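Local coordinates for putative transcriptional regulator, IclR family (Arthrobacter aurescens, PDB 3OBF), which probably regulates transcription by binding DNA as an IclR-family protein; this chain is its C-terminal, GAF-like domain, at residues A[20-25]-A[141-146]; A[64-69]-A[133-138]; A[75-80]-A[93-98]; A[127-132]-A[166-171]. One frame throughout, in Å; residues are numbered along the deposited sequence.

Contact 1: residues A[20-25]-A[141-146]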
loop_
_atom_site.group_PDB
_atom_site.type_symbol
_atom_site.label_atom_id
_atom_site.label_comp_id
_atom_site.label_asym_id
_atom_site.label_seq_id
_atom_site.Cartn_x
_atom_site.Cartn_y
_atom_site.Cartn_z
ATOM N N THR A 20 2.048 -2.597 -16.209
ATOM C CA THR A 20 0.665 -2.443 -15.777
ATOM C C THR A 20 0.015 -1.304 -16.510
ATOM O O THR A 20 -1.203 -1.244 -16.615
ATOM C CB THR A 20 0.568 -2.130 -14.272
ATOM O OG1 THR A 20 1.231 -0.888 -14.026
ATOM C CG2 THR A 20 1.204 -3.243 -13.442
ATOM N N GLY A 21 0.832 -0.362 -16.966
ATOM C CA GLY A 21 0.303 0.867 -17.544
ATOM C C GLY A 21 -0.222 1.804 -16.483
ATOM O O GLY A 21 -0.811 2.835 -16.806
ATOM N N GLU A 22 0.010 1.479 -15.211
ATOM C CA GLU A 22 -0.493 2.304 -14.116
ATOM C C GLU A 22 0.654 2.912 -13.296
ATOM O O GLU A 22 1.783 2.445 -13.363
ATOM C CB GLU A 22 -1.416 1.473 -13.220
ATOM C CG GLU A 22 -2.634 0.849 -13.934
ATOM C CD GLU A 22 -3.705 1.869 -14.350
ATOM O OE1 GLU A 22 -3.597 3.060 -14.002
ATOM O OE2 GLU A 22 -4.688 1.475 -15.012
ATOM N N THR A 23 0.354 3.974 -12.555
ATOM C CA THR A 23 1.305 4.538 -11.580
ATOM C C THR A 23 1.809 3.458 -10.583
ATOM O O THR A 23 1.021 2.619 -10.163
ATOM C CB THR A 23 0.605 5.663 -10.826
ATOM O OG1 THR A 23 0.201 6.640 -11.779
ATOM C CG2 THR A 23 1.504 6.301 -9.743
ATOM N N SER A 24 3.115 3.470 -10.263
ATOM C CA SER A 24 3.738 2.635 -9.195
ATOM C C SER A 24 4.361 3.605 -8.190
ATOM O O SER A 24 4.914 4.622 -8.595
ATOM C CB SER A 24 4.910 1.819 -9.714
ATOM O OG SER A 24 4.524 1.135 -10.860
ATOM N N ALA A 25 4.303 3.285 -6.902
ATOM C CA ALA A 25 4.801 4.195 -5.883
ATOM C C ALA A 25 5.414 3.426 -4.746
ATOM O O ALA A 25 4.952 2.344 -4.411
ATOM C CB ALA A 25 3.678 5.063 -5.354
ATOM N N ILE A 141 0.086 0.425 -6.113
ATOM C CA ILE A 141 -0.416 0.682 -7.442
ATOM C C ILE A 141 -1.775 1.350 -7.264
ATOM O O ILE A 141 -2.764 0.681 -6.925
ATOM C CB ILE A 141 -0.557 -0.609 -8.337
ATOM C CG1 ILE A 141 0.781 -1.375 -8.469
ATOM C CG2 ILE A 141 -1.099 -0.209 -9.745
ATOM C CD1 ILE A 141 0.659 -2.720 -9.242
ATOM N N PRO A 142 -1.834 2.679 -7.444
ATOM C CA PRO A 142 -3.156 3.323 -7.513
ATOM C C PRO A 142 -3.655 3.396 -8.960
ATOM O O PRO A 142 -2.847 3.480 -9.867
ATOM C CB PRO A 142 -2.872 4.715 -6.982
ATOM C CG PRO A 142 -1.344 4.996 -7.468
ATOM C CD PRO A 142 -0.720 3.631 -7.650
ATOM N N ALA A 143 -4.962 3.355 -9.185
ATOM C CA ALA A 143 -5.522 3.420 -10.546
ATOM C C ALA A 143 -6.957 4.013 -10.529
ATOM O O ALA A 143 -7.632 3.970 -9.487
ATOM C CB ALA A 143 -5.514 2.032 -11.189
ATOM N N PRO A 144 -7.416 4.592 -11.658
ATOM C CA PRO A 144 -8.825 5.066 -11.626
ATOM C C PRO A 144 -9.817 3.900 -11.694
ATOM O O PRO A 144 -9.612 2.958 -12.487
ATOM C CB PRO A 144 -8.947 5.969 -12.857
ATOM C CG PRO A 144 -7.672 5.767 -13.667
ATOM C CD PRO A 144 -6.640 5.141 -12.790
ATOM N N LYS A 145 -10.854 3.954 -10.844
ATOM C CA LYS A 145 -11.836 2.874 -10.769
ATOM C C LYS A 145 -12.486 2.544 -12.110
ATOM O O LYS A 145 -12.670 1.373 -12.414
ATOM C CB LYS A 145 -12.913 3.115 -9.703
ATOM C CG LYS A 145 -13.724 1.841 -9.372
ATOM C CD LYS A 145 -14.268 1.848 -7.933
ATOM C CE LYS A 145 -15.342 0.790 -7.722
ATOM N NZ LYS A 145 -16.455 1.271 -6.815
ATOM N N PHE A 146 -12.794 3.562 -12.920
ATOM C CA PHE A 146 -13.502 3.310 -14.178
ATOM C C PHE A 146 -12.857 2.217 -15.059
ATOM O O PHE A 146 -13.565 1.467 -15.727
ATOM C CB PHE A 146 -13.772 4.605 -14.977
ATOM C CG PHE A 146 -12.541 5.226 -15.582
ATOM C CD1 PHE A 146 -12.014 4.743 -16.789
ATOM C CD2 PHE A 146 -11.910 6.305 -14.961
ATOM C CE1 PHE A 146 -10.865 5.309 -17.353
ATOM C CE2 PHE A 146 -10.772 6.879 -15.527
ATOM C CZ PHE A 146 -10.247 6.378 -16.722
HETATM O O HOH W 1 -2.607 4.633 -12.247
#
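Packing is closest where T23 meets P142. The carbonyl O of T23 lies 3.2 Å from CD of P142, the closest approach between the segments. The two side chains cross at about a right angle. OG1 of T23 sits beside the backbone N (chi1 -60°) and is hydrogen-bonded to N of S42. CG2 of T23 is anti to the backbone N, and this methyl comes to 3.9 Å from CG of the P142 ring. I141 closes the same side. Its CG2 lies 3.6 Å from the O of T23 and also touches CB of E22. L16 and C160, from helices 3-20 and 150-170, cover I141 further. The place is the start of strand 24-29, where the chain leaves helix 3-20 and joins the antiparallel sheet beside strand 135-144. An ST turn makes the step: OG1 of T20 accepts from N of E22, and G21 takes positive phi as the helix ends. On the side of the E22 carboxylate the packing is looser, and a water sits between E22, T23 and P142. The two segments run at about 85° to each other, and no direct hydrogen bond joins them. Instead, the water accepts from N of T23. It donates to OE1 of E22 at 2.6 Å and to O of P142 at 2.7 Å. The E22 chain bends at chi2 (-71°), which lays its carboxylate along A143, with OE1 of E22 3.6 Å from CB of A143. E22 and P144 meet tip to tip. The charge of E22 is met by a salt bridge to R147, which probably helps keep this buried carboxylate ionised.

Contact 2: residues A[64-69]-A[133-138]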
loop_
_atom_site.group_PDB
_atom_site.type_symbol
_atom_site.label_atom_id
_atom_site.label_comp_id
_atom_site.label_asym_id
_atom_site.label_seq_id
_atom_site.Cartn_x
_atom_site.Cartn_y
_atom_site.Cartn_z
ATOM N N VAL A 64 -2.085 2.140 3.689
ATOM C CA VAL A 64 -2.294 2.328 5.112
ATOM C C VAL A 64 -2.574 0.951 5.740
ATOM O O VAL A 64 -2.026 0.641 6.807
ATOM C CB VAL A 64 -3.427 3.340 5.380
ATOM C CG1 VAL A 64 -3.816 3.364 6.881
ATOM C CG2 VAL A 64 -2.975 4.730 4.937
ATOM N N GLN A 65 -3.370 0.118 5.049
ATOM C CA GLN A 65 -3.667 -1.243 5.529
ATOM C C GLN A 65 -2.381 -2.035 5.729
ATOM O O GLN A 65 -2.194 -2.682 6.782
ATOM C CB GLN A 65 -4.562 -2.006 4.554
ATOM C CG GLN A 65 -6.038 -1.548 4.519
ATOM C CD GLN A 65 -6.848 -2.290 3.451
ATOM O OE1 GLN A 65 -7.015 -3.524 3.517
ATOM N NE2 GLN A 65 -7.348 -1.550 2.458
ATOM N N VAL A 66 -1.504 -1.986 4.720
ATOM C CA VAL A 66 -0.222 -2.721 4.747
ATOM C C VAL A 66 0.604 -2.327 5.988
ATOM O O VAL A 66 1.056 -3.196 6.751
ATOM C CB VAL A 66 0.554 -2.440 3.458
ATOM C CG1 VAL A 66 1.987 -2.895 3.550
ATOM C CG2 VAL A 66 -0.140 -3.100 2.316
ATOM N N PHE A 67 0.786 -1.025 6.200
ATOM C CA PHE A 67 1.530 -0.596 7.369
ATOM C C PHE A 67 0.862 -0.931 8.709
ATOM O O PHE A 67 1.531 -1.299 9.666
ATOM C CB PHE A 67 1.866 0.901 7.300
ATOM C CG PHE A 67 2.827 1.234 6.223
ATOM C CD1 PHE A 67 4.094 0.643 6.193
ATOM C CD2 PHE A 67 2.475 2.128 5.221
ATOM C CE1 PHE A 67 5.008 0.936 5.177
ATOM C CE2 PHE A 67 3.400 2.438 4.192
ATOM C CZ PHE A 67 4.672 1.846 4.186
ATOM N N LEU A 68 -0.446 -0.794 8.801
ATOM C CA LEU A 68 -1.108 -1.127 10.054
ATOM C C LEU A 68 -1.017 -2.637 10.388
ATOM O O LEU A 68 -1.067 -3.022 11.558
ATOM C CB LEU A 68 -2.544 -0.613 10.039
ATOM C CG LEU A 68 -2.716 0.916 10.095
ATOM C CD1 LEU A 68 -4.193 1.278 10.069
ATOM C CD2 LEU A 68 -2.104 1.492 11.336
ATOM N N ALA A 69 -0.871 -3.484 9.368
ATOM C CA ALA A 69 -0.558 -4.901 9.593
ATOM C C ALA A 69 0.761 -5.104 10.344
ATOM O O ALA A 69 0.938 -6.102 11.039
ATOM C CB ALA A 69 -0.570 -5.694 8.273
ATOM N N GLY A 133 13.671 -8.373 8.871
ATOM C CA GLY A 133 12.262 -8.723 8.828
ATOM C C GLY A 133 11.358 -7.575 9.247
ATOM O O GLY A 133 10.159 -7.767 9.413
ATOM N N ASN A 134 11.941 -6.384 9.421
ATOM C CA ASN A 134 11.154 -5.192 9.673
ATOM C C ASN A 134 10.480 -4.810 8.388
ATOM O O ASN A 134 11.104 -4.818 7.305
ATOM C CB ASN A 134 12.008 -4.003 10.142
ATOM C CG ASN A 134 12.777 -4.291 11.408
ATOM O OD1 ASN A 134 12.237 -4.851 12.368
ATOM N ND2 ASN A 134 14.068 -3.923 11.414
HETATM N N MSE A 135 9.211 -4.466 8.488
HETATM C CA MSE A 135 8.550 -3.890 7.352
HETATM C C MSE A 135 9.050 -2.455 7.193
HETATM O O MSE A 135 8.919 -1.660 8.102
HETATM C CB MSE A 135 7.029 -3.921 7.512
HETATM C CG MSE A 135 6.314 -3.522 6.173
HETATM SE SE MSE A 135 4.441 -3.241 6.512
HETATM C CE MSE A 135 3.924 -5.080 7.020
ATOM N N VAL A 136 9.591 -2.114 6.033
ATOM C CA VAL A 136 10.246 -0.807 5.871
ATOM C C VAL A 136 9.596 0.111 4.860
ATOM O O VAL A 136 9.867 1.300 4.836
ATOM C CB VAL A 136 11.767 -0.950 5.543
ATOM C CG1 VAL A 136 12.474 -1.590 6.742
ATOM C CG2 VAL A 136 11.979 -1.739 4.272
ATOM N N ALA A 137 8.707 -0.437 4.040
ATOM C CA ALA A 137 8.086 0.347 3.001
ATOM C C ALA A 137 6.968 -0.485 2.441
ATOM O O ALA A 137 6.792 -1.639 2.824
ATOM C CB ALA A 137 9.108 0.693 1.899
ATOM N N SER A 138 6.214 0.086 1.524
ATOM C CA SER A 138 5.350 -0.719 0.718
ATOM C C SER A 138 5.276 -0.220 -0.704
ATOM O O SER A 138 5.532 0.944 -0.976
ATOM C CB SER A 138 3.973 -0.856 1.361
ATOM O OG SER A 138 3.111 0.132 0.951
#
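Three side chains set the geometry between helix 64-69 and strand 135-138: V66, F67 and selenomethionine M135. M135 leaves the strand toward the helix with CG anti to the backbone N (chi1 -170°). Its chain runs on extended and bends only at chi3. The selenium therefore arrives across V66 at about a right angle, with SE of M135 3.9 Å from CG1 of V66. SE and CE of M135 both also lie against the carbonyl O of V66, SE at 3.4 Å. The F67 ring crosses the M135 chain obliquely. SE of M135 sits 5.0 Å from the F67 ring centroid and 58° off the ring normal, a Met-aromatic contact. The far end of the ring reaches the strand backbone: CZ of F67 is 3.5 Å from N of S138, and CA of A137 lies at the ring edge, in plane. CG1 of V66 meets CB of S138 at 3.6 Å. An alanine in place of F67 would probably loosen the seat of the helix on the strand, since the ring's contacts to M135, A137 and S138 would go with it. W29 of strand 24-29 meets the same ring, with the planes at about 20°. V136 and A137 both pair with V128, a classic beta bulge. Helix and strand run almost antiparallel, their axes 8.9 Å apart. This is a helix packed on an antiparallel sheet, consistent with the GAF-like fold of IclR effector domains.

Contact 3: residues A[75-80]-A[93-98]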
loop_
_atom_site.group_PDB
_atom_site.type_symbol
_atom_site.label_atom_id
_atom_site.label_comp_id
_atom_site.label_asym_id
_atom_site.label_seq_id
_atom_site.Cartn_x
_atom_site.Cartn_y
_atom_site.Cartn_z
ATOM N N ARG A 75 -2.297 -0.765 19.147
ATOM C CA ARG A 75 -1.891 0.447 18.462
ATOM C C ARG A 75 -2.857 0.764 17.300
ATOM O O ARG A 75 -3.207 1.925 17.057
ATOM C CB ARG A 75 -0.439 0.320 17.965
ATOM C CG ARG A 75 0.113 1.535 17.128
ATOM C CD ARG A 75 0.046 2.902 17.860
ATOM N NE ARG A 75 0.765 3.917 17.079
ATOM C CZ ARG A 75 0.624 5.238 17.215
ATOM N NH1 ARG A 75 -0.224 5.719 18.108
ATOM N NH2 ARG A 75 1.320 6.086 16.434
ATOM N N VAL A 76 -3.275 -0.262 16.574
ATOM C CA VAL A 76 -4.247 -0.048 15.513
ATOM C C VAL A 76 -5.551 0.486 16.134
ATOM O O VAL A 76 -6.104 1.503 15.663
ATOM C CB VAL A 76 -4.429 -1.307 14.636
ATOM C CG1 VAL A 76 -5.554 -1.126 13.627
ATOM C CG2 VAL A 76 -3.113 -1.671 13.909
ATOM N N ARG A 77 -5.986 -0.132 17.226
ATOM C CA ARG A 77 -7.186 0.328 17.945
ATOM C C ARG A 77 -7.089 1.799 18.372
ATOM O O ARG A 77 -8.016 2.594 18.168
ATOM C CB ARG A 77 -7.461 -0.539 19.185
ATOM C CG ARG A 77 -7.975 -1.935 18.866
ATOM C CD ARG A 77 -8.330 -2.789 20.157
ATOM N NE ARG A 77 -8.465 -4.197 19.759
ATOM C CZ ARG A 77 -7.635 -5.189 20.125
ATOM N NH1 ARG A 77 -6.615 -4.965 20.966
ATOM N NH2 ARG A 77 -7.839 -6.430 19.671
ATOM N N GLN A 78 -5.961 2.155 18.960
ATOM C CA GLN A 78 -5.736 3.507 19.403
ATOM C C GLN A 78 -5.754 4.518 18.259
ATOM O O GLN A 78 -6.365 5.572 18.386
ATOM C CB GLN A 78 -4.433 3.566 20.191
ATOM C CG GLN A 78 -4.523 2.709 21.462
ATOM C CD GLN A 78 -3.178 2.366 22.077
ATOM O OE1 GLN A 78 -2.120 2.529 21.449
ATOM N NE2 GLN A 78 -3.211 1.868 23.322
ATOM N N LEU A 79 -5.091 4.200 17.153
ATOM C CA LEU A 79 -5.102 5.041 15.956
ATOM C C LEU A 79 -6.506 5.220 15.372
ATOM O O LEU A 79 -6.866 6.301 14.906
ATOM C CB LEU A 79 -4.155 4.465 14.881
ATOM C CG LEU A 79 -2.661 4.701 15.127
ATOM C CD1 LEU A 79 -1.831 3.836 14.199
ATOM C CD2 LEU A 79 -2.307 6.190 14.931
ATOM N N LEU A 80 -7.322 4.186 15.393
ATOM C CA LEU A 80 -8.676 4.366 14.859
ATOM C C LEU A 80 -9.569 5.189 15.803
ATOM O O LEU A 80 -10.204 6.141 15.362
ATOM C CB LEU A 80 -9.309 3.024 14.504
ATOM C CG LEU A 80 -8.620 2.236 13.375
ATOM C CD1 LEU A 80 -9.082 0.788 13.358
ATOM C CD2 LEU A 80 -8.897 2.889 12.034
ATOM N N ASP A 93 -16.887 -4.154 16.497
ATOM C CA ASP A 93 -16.911 -5.123 15.412
ATOM C C ASP A 93 -16.429 -4.573 14.064
ATOM O O ASP A 93 -15.922 -5.348 13.271
ATOM C CB ASP A 93 -18.253 -5.874 15.324
ATOM C CG ASP A 93 -19.440 -4.965 15.537
ATOM O OD1 ASP A 93 -19.359 -3.821 15.034
ATOM O OD2 ASP A 93 -20.430 -5.377 16.194
ATOM N N ALA A 94 -16.567 -3.262 13.816
ATOM C CA ALA A 94 -15.912 -2.615 12.660
ATOM C C ALA A 94 -14.392 -2.654 12.809
ATOM O O ALA A 94 -13.671 -2.870 11.835
ATOM C CB ALA A 94 -16.380 -1.188 12.464
ATOM N N VAL A 95 -13.920 -2.449 14.037
ATOM C CA VAL A 95 -12.500 -2.518 14.327
ATOM C C VAL A 95 -12.025 -3.956 14.139
ATOM O O VAL A 95 -11.009 -4.199 13.500
ATOM C CB VAL A 95 -12.169 -1.950 15.752
ATOM C CG1 VAL A 95 -10.739 -2.317 16.195
ATOM C CG2 VAL A 95 -12.384 -0.426 15.788
ATOM N N GLU A 96 -12.776 -4.902 14.682
ATOM C CA GLU A 96 -12.437 -6.314 14.564
ATOM C C GLU A 96 -12.425 -6.795 13.105
ATOM O O GLU A 96 -11.521 -7.536 12.706
ATOM C CB GLU A 96 -13.386 -7.184 15.414
ATOM C CG GLU A 96 -13.197 -7.027 16.942
ATOM C CD GLU A 96 -11.741 -7.264 17.415
ATOM O OE1 GLU A 96 -11.075 -8.204 16.911
ATOM O OE2 GLU A 96 -11.259 -6.510 18.302
ATOM N N ALA A 97 -13.420 -6.382 12.320
ATOM C CA ALA A 97 -13.432 -6.711 10.892
ATOM C C ALA A 97 -12.193 -6.126 10.209
ATOM O O ALA A 97 -11.562 -6.790 9.365
ATOM C CB ALA A 97 -14.691 -6.196 10.225
ATOM N N TYR A 98 -11.841 -4.888 10.581
ATOM C CA TYR A 98 -10.709 -4.202 9.960
ATOM C C TYR A 98 -9.406 -4.922 10.276
ATOM O O TYR A 98 -8.560 -5.084 9.413
ATOM C CB TYR A 98 -10.632 -2.731 10.382
ATOM C CG TYR A 98 -9.478 -2.009 9.720
ATOM C CD1 TYR A 98 -9.581 -1.526 8.406
ATOM C CD2 TYR A 98 -8.277 -1.824 10.392
ATOM C CE1 TYR A 98 -8.518 -0.870 7.800
ATOM C CE2 TYR A 98 -7.206 -1.172 9.790
ATOM C CZ TYR A 98 -7.334 -0.706 8.500
ATOM O OH TYR A 98 -6.281 -0.054 7.935
#
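Helices 75-80 and 93-98 cross at 129°, with axes 10.9 Å apart at closest approach. Their backbones come nearest at R77 and V95, where the CA atoms are 7.0 Å apart. V76, L80, V95 and Y98 all point across the gap, and they meet there in apolar contacts. The Y98 side chain starts anti to its backbone N (chi1 -179°), which swings the ring out to the other helix. CD1 of L80 approaches CD2 of the Y98 ring at 4.0 Å, crossing obliquely. CG1 of V76 comes to the ring edge, near its plane, 4.2 Å from CE2 of Y98. CD1 of L80 also meets CG2 of V95. The other methyl of V95, CG1, packs 3.9 Å from CG of R77, and the arginine chain crosses the valine at about a right angle. Beyond the valine, R77 stays extended to NE, while E96 bends at chi2. The guanidinium and carboxylate end nearly coplanar, and OE2 of E96 stands at the guanidinium edge. NH2 of R77 is 3.7 Å from OE2 of E96, a long salt bridge. R77 is also bridged to E73 and D74 of its own helix. The Y98 hydroxyl bonds to O of A59. The chemistry is thus mainly apolar in the middle and charged at the rim. With three acids around one guanidinium, the pull of E96 on R77 is probably diluted, and the joint is likely to rest chiefly on van der Waals packing.

Contact 4: residues A[127-132]-A[166-171]; sequences PVYDHR and KVTTRL
This is helix-on-sheet packing in the GAF-like domain: the end of strand 121-129 lies along the last turns of helix 150-170, 9° from parallel. T168 makes the one direct hydrogen bond between them. Its OG1 sits beside its own backbone N (chi1 -67°), and OG1 of T168 accepts from N of Y129 at 3.0 Å, nearly straight at 168°. The same oxygen is bonded to O of A164 one turn back. A water lies 2.8 Å from OG1 of T168 and donates to O of P127. Three polar partners thus hold this buried hydroxyl. CG2 of T168, anti to the backbone N, rests 3.5 Å from O of Y129. A valine in place of T168 would probably leave N of Y129 without this acceptor and break the water link to P127. Carbon packing flanks the bond. CG1 of V128 meets CG1 of V167 at 3.7 Å, the two chains crossing obliquely, and CD1 of L171 at 3.6 Å, at about a right angle. Further along the strand an Asx turn begins the hairpin loop: OD1 of D130 accepts from N of R132, which comes from above the carboxylate plane. Strand 135-144 lies next in the sheet. M106 of helix 92-108 touches P127 and Y129, while helix 3-20 lies beside R170 and L171.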
loop_
_atom_site.group_PDB
_atom_site.type_symbol
_atom_site.label_atom_id
_atom_site.label_comp_id
_atom_site.label_asym_id
_atom_site.label_seq_id
_atom_site.Cartn_x
_atom_site.Cartn_y
_atom_site.Cartn_z
ATOM N N PRO A 127 3.864 -5.192 1.222
ATOM C CA PRO A 127 4.919 -4.757 2.145
ATOM C C PRO A 127 6.320 -5.093 1.617
ATOM O O PRO A 127 6.479 -6.034 0.858
ATOM C CB PRO A 127 4.597 -5.518 3.446
ATOM C CG PRO A 127 3.867 -6.806 2.939
ATOM C CD PRO A 127 3.133 -6.392 1.699
ATOM N N VAL A 128 7.309 -4.288 2.006
ATOM C CA VAL A 128 8.699 -4.496 1.662
ATOM C C VAL A 128 9.366 -4.703 2.995
ATOM O O VAL A 128 9.058 -3.976 3.938
ATOM C CB VAL A 128 9.284 -3.237 0.965
ATOM C CG1 VAL A 128 10.825 -3.326 0.847
ATOM C CG2 VAL A 128 8.653 -3.062 -0.412
ATOM N N TYR A 129 10.239 -5.704 3.093
ATOM C CA TYR A 129 10.961 -5.996 4.343
ATOM C C TYR A 129 12.473 -5.839 4.212
ATOM O O TYR A 129 13.026 -6.059 3.132
ATOM C CB TYR A 129 10.675 -7.429 4.834
ATOM C CG TYR A 129 9.228 -7.681 5.094
ATOM C CD1 TYR A 129 8.662 -7.364 6.314
ATOM C CD2 TYR A 129 8.427 -8.253 4.116
ATOM C CE1 TYR A 129 7.293 -7.605 6.556
ATOM C CE2 TYR A 129 7.090 -8.511 4.345
ATOM C CZ TYR A 129 6.533 -8.179 5.563
ATOM O OH TYR A 129 5.200 -8.414 5.762
ATOM N N ASP A 130 13.125 -5.483 5.321
ATOM C CA ASP A 130 14.589 -5.425 5.372
ATOM C C ASP A 130 15.142 -6.758 5.881
ATOM O O ASP A 130 14.373 -7.707 6.121
ATOM C CB ASP A 130 15.086 -4.240 6.224
ATOM C CG ASP A 130 14.825 -4.402 7.759
ATOM O OD1 ASP A 130 14.575 -5.537 8.285
ATOM O OD2 ASP A 130 14.904 -3.350 8.455
ATOM N N HIS A 131 16.467 -6.830 6.025
ATOM C CA HIS A 131 17.149 -8.074 6.374
ATOM C C HIS A 131 16.830 -8.547 7.810
ATOM O O HIS A 131 17.055 -9.688 8.162
ATOM C CB HIS A 131 18.667 -7.926 6.142
ATOM C CG HIS A 131 19.344 -7.007 7.122
ATOM N ND1 HIS A 131 19.858 -7.455 8.326
ATOM C CD2 HIS A 131 19.595 -5.675 7.076
ATOM C CE1 HIS A 131 20.400 -6.438 8.976
ATOM N NE2 HIS A 131 20.257 -5.346 8.241
ATOM N N ARG A 132 16.271 -7.680 8.634
ATOM C CA ARG A 132 15.858 -8.102 9.954
ATOM C C ARG A 132 14.378 -8.512 9.988
ATOM O O ARG A 132 13.893 -8.963 11.010
ATOM C CB ARG A 132 16.168 -7.006 10.972
ATOM C CG ARG A 132 17.663 -6.722 11.140
ATOM C CD ARG A 132 17.904 -5.671 12.265
ATOM N NE ARG A 132 19.292 -5.228 12.304
ATOM C CZ ARG A 132 20.247 -5.815 13.029
ATOM N NH1 ARG A 132 19.971 -6.885 13.778
ATOM N NH2 ARG A 132 21.488 -5.337 13.002
ATOM N N LYS A 166 10.486 -8.279 -5.091
ATOM C CA LYS A 166 11.753 -7.972 -5.768
ATOM C C LYS A 166 12.550 -6.914 -4.973
ATOM O O LYS A 166 13.761 -6.992 -4.867
ATOM C CB LYS A 166 11.498 -7.409 -7.177
ATOM C CG LYS A 166 11.482 -8.396 -8.303
ATOM C CD LYS A 166 11.900 -7.737 -9.610
ATOM C CE LYS A 166 12.749 -8.722 -10.469
ATOM N NZ LYS A 166 11.978 -9.580 -11.440
ATOM N N VAL A 167 11.868 -5.886 -4.486
ATOM C CA VAL A 167 12.536 -4.890 -3.662
ATOM C C VAL A 167 13.096 -5.518 -2.365
ATOM O O VAL A 167 14.249 -5.288 -2.003
ATOM C CB VAL A 167 11.591 -3.694 -3.379
ATOM C CG1 VAL A 167 12.263 -2.634 -2.440
ATOM C CG2 VAL A 167 11.196 -3.075 -4.700
ATOM N N THR A 168 12.287 -6.337 -1.697
ATOM C CA THR A 168 12.710 -7.031 -0.482
ATOM C C THR A 168 13.958 -7.865 -0.758
ATOM O O THR A 168 14.948 -7.772 -0.024
ATOM C CB THR A 168 11.607 -7.958 0.027
ATOM O OG1 THR A 168 10.492 -7.186 0.474
ATOM C CG2 THR A 168 12.108 -8.857 1.181
ATOM N N THR A 169 13.899 -8.686 -1.808
ATOM C CA THR A 169 15.017 -9.512 -2.211
ATOM C C THR A 169 16.253 -8.653 -2.412
ATOM O O THR A 169 17.340 -8.996 -1.954
ATOM C CB THR A 169 14.722 -10.215 -3.546
ATOM O OG1 THR A 169 13.684 -11.183 -3.359
ATOM C CG2 THR A 169 15.977 -10.910 -4.112
ATOM N N ARG A 170 16.093 -7.521 -3.091
ATOM C CA ARG A 170 17.249 -6.717 -3.415
ATOM C C ARG A 170 17.820 -5.984 -2.215
ATOM O O ARG A 170 18.972 -5.578 -2.250
ATOM C CB ARG A 170 16.934 -5.745 -4.547
ATOM C CG ARG A 170 16.801 -6.389 -5.905
ATOM C CD ARG A 170 17.312 -5.389 -6.899
ATOM N NE ARG A 170 16.643 -5.402 -8.197
ATOM C CZ ARG A 170 16.283 -4.288 -8.851
ATOM N NH1 ARG A 170 16.494 -3.070 -8.303
ATOM N NH2 ARG A 170 15.688 -4.389 -10.036
ATOM N N LEU A 171 17.020 -5.827 -1.157
ATOM C CA LEU A 171 17.484 -5.269 0.114
ATOM C C LEU A 171 18.171 -6.300 1.011
ATOM O O LEU A 171 18.636 -5.964 2.082
ATOM C CB LEU A 171 16.322 -4.626 0.892
ATOM C CG LEU A 171 15.645 -3.378 0.328
ATOM C CD1 LEU A 171 14.431 -3.034 1.171
ATOM C CD2 LEU A 171 16.580 -2.207 0.313
HETATM O O HOH W 2 7.819 -7.945 0.050
#

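All four contacts lie in one IclR C-terminal domain built round an antiparallel sheet. Contacts 1, 2 and 4 reach that sheet. Contacts 1 and 2 use opposite ends of strand 135-144, with centres about 20 Å apart. Contact 4 uses the neighbouring strand 121-129 and touches contact 2 through strand pairing; their centres are about 11 Å apart. Contact 3 joins two helices away from the sheet, its centre about 16 Å from that of contact 2, and L68 bridges them by packing on V76, L79 and Y98. Along the chain, contact 1 encloses contacts 2 and 3, while contact 4 crosses contacts 1 and 2. Segments distant in sequence are thus tied into one compact domain.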